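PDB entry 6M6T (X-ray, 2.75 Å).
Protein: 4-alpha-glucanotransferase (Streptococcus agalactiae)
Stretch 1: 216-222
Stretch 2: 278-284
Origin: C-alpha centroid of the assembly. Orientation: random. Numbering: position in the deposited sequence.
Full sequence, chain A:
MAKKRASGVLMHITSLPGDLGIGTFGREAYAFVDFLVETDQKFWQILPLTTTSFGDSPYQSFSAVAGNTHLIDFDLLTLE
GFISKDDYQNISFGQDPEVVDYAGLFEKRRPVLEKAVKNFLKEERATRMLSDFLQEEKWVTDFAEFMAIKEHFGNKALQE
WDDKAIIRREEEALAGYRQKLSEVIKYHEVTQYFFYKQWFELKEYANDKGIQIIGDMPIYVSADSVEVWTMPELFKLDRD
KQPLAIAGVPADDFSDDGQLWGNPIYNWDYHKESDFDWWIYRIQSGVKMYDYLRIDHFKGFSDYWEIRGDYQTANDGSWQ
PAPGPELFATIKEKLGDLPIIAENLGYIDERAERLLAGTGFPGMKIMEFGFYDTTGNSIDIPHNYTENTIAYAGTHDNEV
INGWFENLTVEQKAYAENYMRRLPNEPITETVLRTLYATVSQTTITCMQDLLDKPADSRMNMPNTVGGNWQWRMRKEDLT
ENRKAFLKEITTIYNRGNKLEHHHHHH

Stretch 1, residues 216-222: DMPIYVS
Stretch 2 278-284: WWIYRIQ

The contact joins the end of a strand, and the loop that follows it, to one flank of a helix later in the chain; touching residues are at least 60 positions apart. From first CA to last, the stretches run in roughly opposite directions. Residues 278-284 are helical throughout, with phi near -65° and psi near -40°, and the backbone bonds from R282 N to W278 O, I283 N to W279 O and Q284 N to I280 O are each 2.9 Å. The register is set by M217 and I283, whose CA atoms lie 8.5 Å apart; 348 Å² is buried, both sides summed.

D216, extended at -108/132, faces other business: its carboxylate is hydrogen-bonded elsewhere in the structure, and its side chain is out of reach of the helix.

M217 (-114/107) begins the contact and gives it the most area. Its CA-to-CB bond points toward the helix, and chi1 and chi2, both t, extend the chain before chi3 turns to 102°. The methyl then packs against two apolar partners: CE lies 3.4 Å from W279 CZ3, at the edge of the indole, and 3.7 Å from I283 CD1. I283 sets out sideways, and its m, m rotamer brings its end nearer; W279, with chi1 -84° and chi2 114°, does the same with its ring. The thioether also covers polar ground, since SD sits over one face of the R282 guanidinium and CG is 3.2 Å from R282 NH2. A long, flexible, unbranched apolar side chain suits a place where it must meet an indole edge, an isoleucine methyl and a flat cation.

P218 (-62/132) leaves the strand, and its carbonyl supplies the polar anchor. The CA-to-CB bond of R282 points toward stretch 1, and its chi angles are -78° (m), -155° (t), 71° (p) and 178°, so its guanidinium meets the carbonyl edge-on: NH2 donates to P218 O at 2.9 Å, and NH1 makes a weak bond to the same P218 O at 3.1 Å. Arginine fits because two nitrogens on one planar edge can share an acceptor, while both residues remain buried.

I219 turns the chain at -57/-45. Its t, t side chain starts away from the helix, leaving the backbone to make the approach: I219 O is 3.5 Å from W279 CH2, near the ring plane, and 3.4 Å from R282 NH1.

Y220 (-114/155, chi1 m) also points away and makes no contact. V221 (-101/172, chi1 m) turns back toward the helix, placing CG1 4.4 Å from R282 NH1 as a compact apolar neighbour. S222, at -82/159 with chi1 t, is already out of reach.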

ATOM      1  N   ASP A 216      -4.427  -2.173   0.758  1.00 55.13           N
ATOM      2  CA  ASP A 216      -3.600  -2.639  -0.350  1.00 54.79           C
ATOM      3  C   ASP A 216      -2.793  -3.846   0.114  1.00 50.57           C
ATOM      4  O   ASP A 216      -2.160  -3.799   1.175  1.00 49.52           O
ATOM      5  CB  ASP A 216      -2.650  -1.517  -0.812  1.00 55.96           C
ATOM      6  CG  ASP A 216      -2.633  -1.310  -2.337  1.00 60.16           C
ATOM      7  OD1 ASP A 216      -2.722  -2.311  -3.090  1.00 64.19           O
ATOM      8  OD2 ASP A 216      -2.510  -0.137  -2.783  1.00 59.76           O
ATOM      9  N   MET A 217      -2.802  -4.914  -0.679  1.00 51.01           N
ATOM     10  CA  MET A 217      -1.951  -6.078  -0.414  1.00 52.02           C
ATOM     11  C   MET A 217      -0.909  -6.236  -1.513  1.00 51.22           C
ATOM     12  O   MET A 217      -1.255  -6.634  -2.644  1.00 52.22           O
ATOM     13  CB  MET A 217      -2.783  -7.350  -0.293  1.00 54.59           C
ATOM     14  CG  MET A 217      -2.007  -8.563   0.176  1.00 50.48           C
ATOM     15  SD  MET A 217      -3.128  -9.960   0.460  1.00 66.71           S
ATOM     16  CE  MET A 217      -2.855 -10.951  -1.006  1.00 50.30           C
ATOM     17  N   PRO A 218       0.358  -5.933  -1.244  1.00 50.46           N
ATOM     18  CA  PRO A 218       1.393  -6.139  -2.264  1.00 51.62           C
ATOM     19  C   PRO A 218       1.501  -7.609  -2.621  1.00 51.08           C
ATOM     20  O   PRO A 218       1.567  -8.469  -1.737  1.00 49.18           O
ATOM     21  CB  PRO A 218       2.668  -5.629  -1.583  1.00 52.00           C
ATOM     22  CG  PRO A 218       2.353  -5.639  -0.107  1.00 49.57           C
ATOM     23  CD  PRO A 218       0.901  -5.365   0.004  1.00 46.28           C
ATOM     24  N   ILE A 219       1.509  -7.887  -3.936  1.00 50.48           N
ATOM     25  CA  ILE A 219       1.626  -9.263  -4.430  1.00 44.65           C
ATOM     26  C   ILE A 219       2.885  -9.922  -3.888  1.00 48.58           C
ATOM     27  O   ILE A 219       2.850 -11.068  -3.425  1.00 49.87           O
ATOM     28  CB  ILE A 219       1.610  -9.306  -5.968  1.00 39.29           C
ATOM     29  CG1 ILE A 219       1.906 -10.733  -6.441  1.00 45.95           C
ATOM     30  CG2 ILE A 219       2.621  -8.323  -6.557  1.00 40.90           C
ATOM     31  CD1 ILE A 219       1.729 -10.990  -7.949  1.00 44.36           C
ATOM     32  N   TYR A 220       4.005  -9.210  -3.924  1.00 46.95           N
ATOM     33  CA  TYR A 220       5.295  -9.746  -3.533  1.00 49.63           C
ATOM     34  C   TYR A 220       5.808  -9.048  -2.278  1.00 55.92           C
ATOM     35  O   TYR A 220       5.472  -7.899  -1.983  1.00 53.52           O
ATOM     36  CB  TYR A 220       6.329  -9.576  -4.652  1.00 46.50           C
ATOM     37  CG  TYR A 220       6.057 -10.310  -5.957  1.00 48.63           C
ATOM     38  CD1 TYR A 220       5.846 -11.691  -5.986  1.00 47.78           C
ATOM     39  CD2 TYR A 220       6.066  -9.626  -7.175  1.00 47.89           C
ATOM     40  CE1 TYR A 220       5.626 -12.373  -7.191  1.00 43.36           C
ATOM     41  CE2 TYR A 220       5.845 -10.297  -8.382  1.00 51.34           C
ATOM     42  CZ  TYR A 220       5.626 -11.669  -8.385  1.00 50.27           C
ATOM     43  OH  TYR A 220       5.392 -12.309  -9.586  1.00 44.42           O
ATOM     44  N   VAL A 221       6.665  -9.761  -1.560  1.00 60.48           N
ATOM     45  CA  VAL A 221       7.454  -9.197  -0.490  1.00 50.41           C
ATOM     46  C   VAL A 221       8.862  -8.964  -1.029  1.00 53.22           C
ATOM     47  O   VAL A 221       9.186  -9.339  -2.152  1.00 53.31           O
ATOM     48  CB  VAL A 221       7.453 -10.117   0.739  1.00 46.45           C
ATOM     49  CG1 VAL A 221       6.039 -10.335   1.206  1.00 49.05           C
ATOM     50  CG2 VAL A 221       8.052 -11.440   0.365  1.00 40.88           C
ATOM     51  N   SER A 222       9.705  -8.295  -0.238  1.00 50.05           N
ATOM     52  CA  SER A 222      11.087  -8.085  -0.652  1.00 53.31           C
ATOM     53  C   SER A 222      11.937  -9.323  -0.350  1.00 58.15           C
ATOM     54  O   SER A 222      11.585 -10.156   0.495  1.00 58.11           O
ATOM     55  CB  SER A 222      11.692  -6.880   0.058  1.00 52.39           C
ATOM     56  OG  SER A 222      13.092  -6.837  -0.141  1.00 54.76           O
ATOM     57  N   TRP A 278      -0.253 -20.398   2.901  1.00 49.32           N
ATOM     58  CA  TRP A 278       0.260 -19.068   3.207  1.00 49.00           C
ATOM     59  C   TRP A 278      -0.628 -17.978   2.621  1.00 49.78           C
ATOM     60  O   TRP A 278      -0.845 -16.939   3.252  1.00 53.99           O
ATOM     61  CB  TRP A 278       1.687 -18.936   2.687  1.00 45.02           C
ATOM     62  CG  TRP A 278       2.354 -17.634   3.010  1.00 50.37           C
ATOM     63  CD1 TRP A 278       2.665 -17.144   4.260  1.00 51.96           C
ATOM     64  CD2 TRP A 278       2.810 -16.654   2.069  1.00 49.81           C
ATOM     65  NE1 TRP A 278       3.284 -15.920   4.140  1.00 53.96           N
ATOM     66  CE2 TRP A 278       3.384 -15.599   2.808  1.00 51.75           C
ATOM     67  CE3 TRP A 278       2.785 -16.564   0.671  1.00 49.02           C
ATOM     68  CZ2 TRP A 278       3.929 -14.470   2.194  1.00 49.82           C
ATOM     69  CZ3 TRP A 278       3.332 -15.445   0.065  1.00 46.32           C
ATOM     70  CH2 TRP A 278       3.896 -14.418   0.823  1.00 45.48           C
ATOM     71  N   TRP A 279      -1.153 -18.198   1.415  1.00 48.62           N
ATOM     72  CA  TRP A 279      -2.003 -17.198   0.780  1.00 46.91           C
ATOM     73  C   TRP A 279      -3.341 -17.070   1.493  1.00 47.91           C
ATOM     74  O   TRP A 279      -3.895 -15.968   1.595  1.00 45.92           O
ATOM     75  CB  TRP A 279      -2.220 -17.570  -0.679  1.00 49.39           C
ATOM     76  CG  TRP A 279      -1.127 -17.124  -1.579  1.00 52.25           C
ATOM     77  CD1 TRP A 279      -0.260 -17.919  -2.267  1.00 48.62           C
ATOM     78  CD2 TRP A 279      -0.785 -15.770  -1.908  1.00 48.17           C
ATOM     79  NE1 TRP A 279       0.600 -17.141  -3.008  1.00 53.96           N
ATOM     80  CE2 TRP A 279       0.299 -15.820  -2.801  1.00 49.80           C
ATOM     81  CE3 TRP A 279      -1.289 -14.529  -1.532  1.00 42.20           C
ATOM     82  CZ2 TRP A 279       0.888 -14.674  -3.319  1.00 47.11           C
ATOM     83  CZ3 TRP A 279      -0.705 -13.396  -2.054  1.00 46.66           C
ATOM     84  CH2 TRP A 279       0.370 -13.476  -2.934  1.00 44.53           C
ATOM     85  N   ILE A 280      -3.894 -18.190   1.965  1.00 49.60           N
ATOM     86  CA  ILE A 280      -5.119 -18.114   2.752  1.00 50.36           C
ATOM     87  C   ILE A 280      -4.878 -17.275   3.991  1.00 43.96           C
ATOM     88  O   ILE A 280      -5.722 -16.470   4.385  1.00 47.82           O
ATOM     89  CB  ILE A 280      -5.626 -19.522   3.112  1.00 51.21           C
ATOM     90  CG1 ILE A 280      -5.897 -20.329   1.840  1.00 48.48           C
ATOM     91  CG2 ILE A 280      -6.857 -19.436   4.012  1.00 45.56           C
ATOM     92  CD1 ILE A 280      -7.069 -19.843   1.067  1.00 46.51           C
ATOM     93  N   TYR A 281      -3.699 -17.411   4.588  1.00 47.10           N
ATOM     94  CA  TYR A 281      -3.368 -16.627   5.775  1.00 47.13           C
ATOM     95  C   TYR A 281      -3.196 -15.143   5.443  1.00 45.14           C
ATOM     96  O   TYR A 281      -3.677 -14.266   6.181  1.00 47.42           O
ATOM     97  CB  TYR A 281      -2.119 -17.237   6.415  1.00 48.83           C
ATOM     98  CG  TYR A 281      -1.239 -16.325   7.215  1.00 53.00           C
ATOM     99  CD1 TYR A 281      -1.524 -16.036   8.541  1.00 50.54           C
ATOM    100  CD2 TYR A 281      -0.089 -15.793   6.656  1.00 53.55           C
ATOM    101  CE1 TYR A 281      -0.697 -15.208   9.282  1.00 61.85           C
ATOM    102  CE2 TYR A 281       0.741 -14.975   7.383  1.00 55.77           C
ATOM    103  CZ  TYR A 281       0.440 -14.683   8.697  1.00 63.21           C
ATOM    104  OH  TYR A 281       1.285 -13.858   9.415  1.00 68.05           O
ATOM    105  N   ARG A 282      -2.540 -14.841   4.324  1.00 38.40           N
ATOM    106  CA  ARG A 282      -2.405 -13.450   3.899  1.00 45.64           C
ATOM    107  C   ARG A 282      -3.773 -12.799   3.712  1.00 48.64           C
ATOM    108  O   ARG A 282      -4.058 -11.742   4.293  1.00 40.47           O
ATOM    109  CB  ARG A 282      -1.593 -13.372   2.605  1.00 43.62           C
ATOM    110  CG  ARG A 282      -0.085 -13.517   2.773  1.00 46.61           C
ATOM    111  CD  ARG A 282       0.669 -12.840   1.632  1.00 43.72           C
ATOM    112  NE  ARG A 282       0.586 -11.384   1.714  1.00 44.26           N
ATOM    113  CZ  ARG A 282       1.184 -10.558   0.864  1.00 47.07           C
ATOM    114  NH1 ARG A 282       1.908 -11.051  -0.134  1.00 49.59           N
ATOM    115  NH2 ARG A 282       1.059  -9.247   1.009  1.00 45.06           N
ATOM    116  N   ILE A 283      -4.638 -13.443   2.912  1.00 47.64           N
ATOM    117  CA  ILE A 283      -5.972 -12.922   2.608  1.00 45.01           C
ATOM    118  C   ILE A 283      -6.810 -12.806   3.872  1.00 43.31           C
ATOM    119  O   ILE A 283      -7.579 -11.851   4.035  1.00 44.63           O
ATOM    120  CB  ILE A 283      -6.670 -13.821   1.565  1.00 46.07           C
ATOM    121  CG1 ILE A 283      -5.942 -13.787   0.215  1.00 46.17           C
ATOM    122  CG2 ILE A 283      -8.087 -13.397   1.373  1.00 43.37           C
ATOM    123  CD1 ILE A 283      -6.175 -12.525  -0.578  1.00 42.44           C
ATOM    124  N   GLN A 284      -6.687 -13.779   4.780  1.00 43.88           N
ATOM    125  CA  GLN A 284      -7.472 -13.753   6.010  1.00 47.06           C
ATOM    126  C   GLN A 284      -7.079 -12.561   6.876  1.00 47.80           C
ATOM    127  O   GLN A 284      -7.938 -11.801   7.360  1.00 45.43           O
ATOM    128  CB  GLN A 284      -7.289 -15.075   6.766  1.00 42.42           C
ATOM    129  CG  GLN A 284      -8.339 -15.354   7.834  1.00 52.93           C
ATOM    130  CD  GLN A 284      -8.338 -16.796   8.331  1.00 59.42           C
ATOM    131  OE1 GLN A 284      -7.525 -17.182   9.181  1.00 61.98           O
ATOM    132  NE2 GLN A 284      -9.264 -17.593   7.816  1.00 60.83           N
TER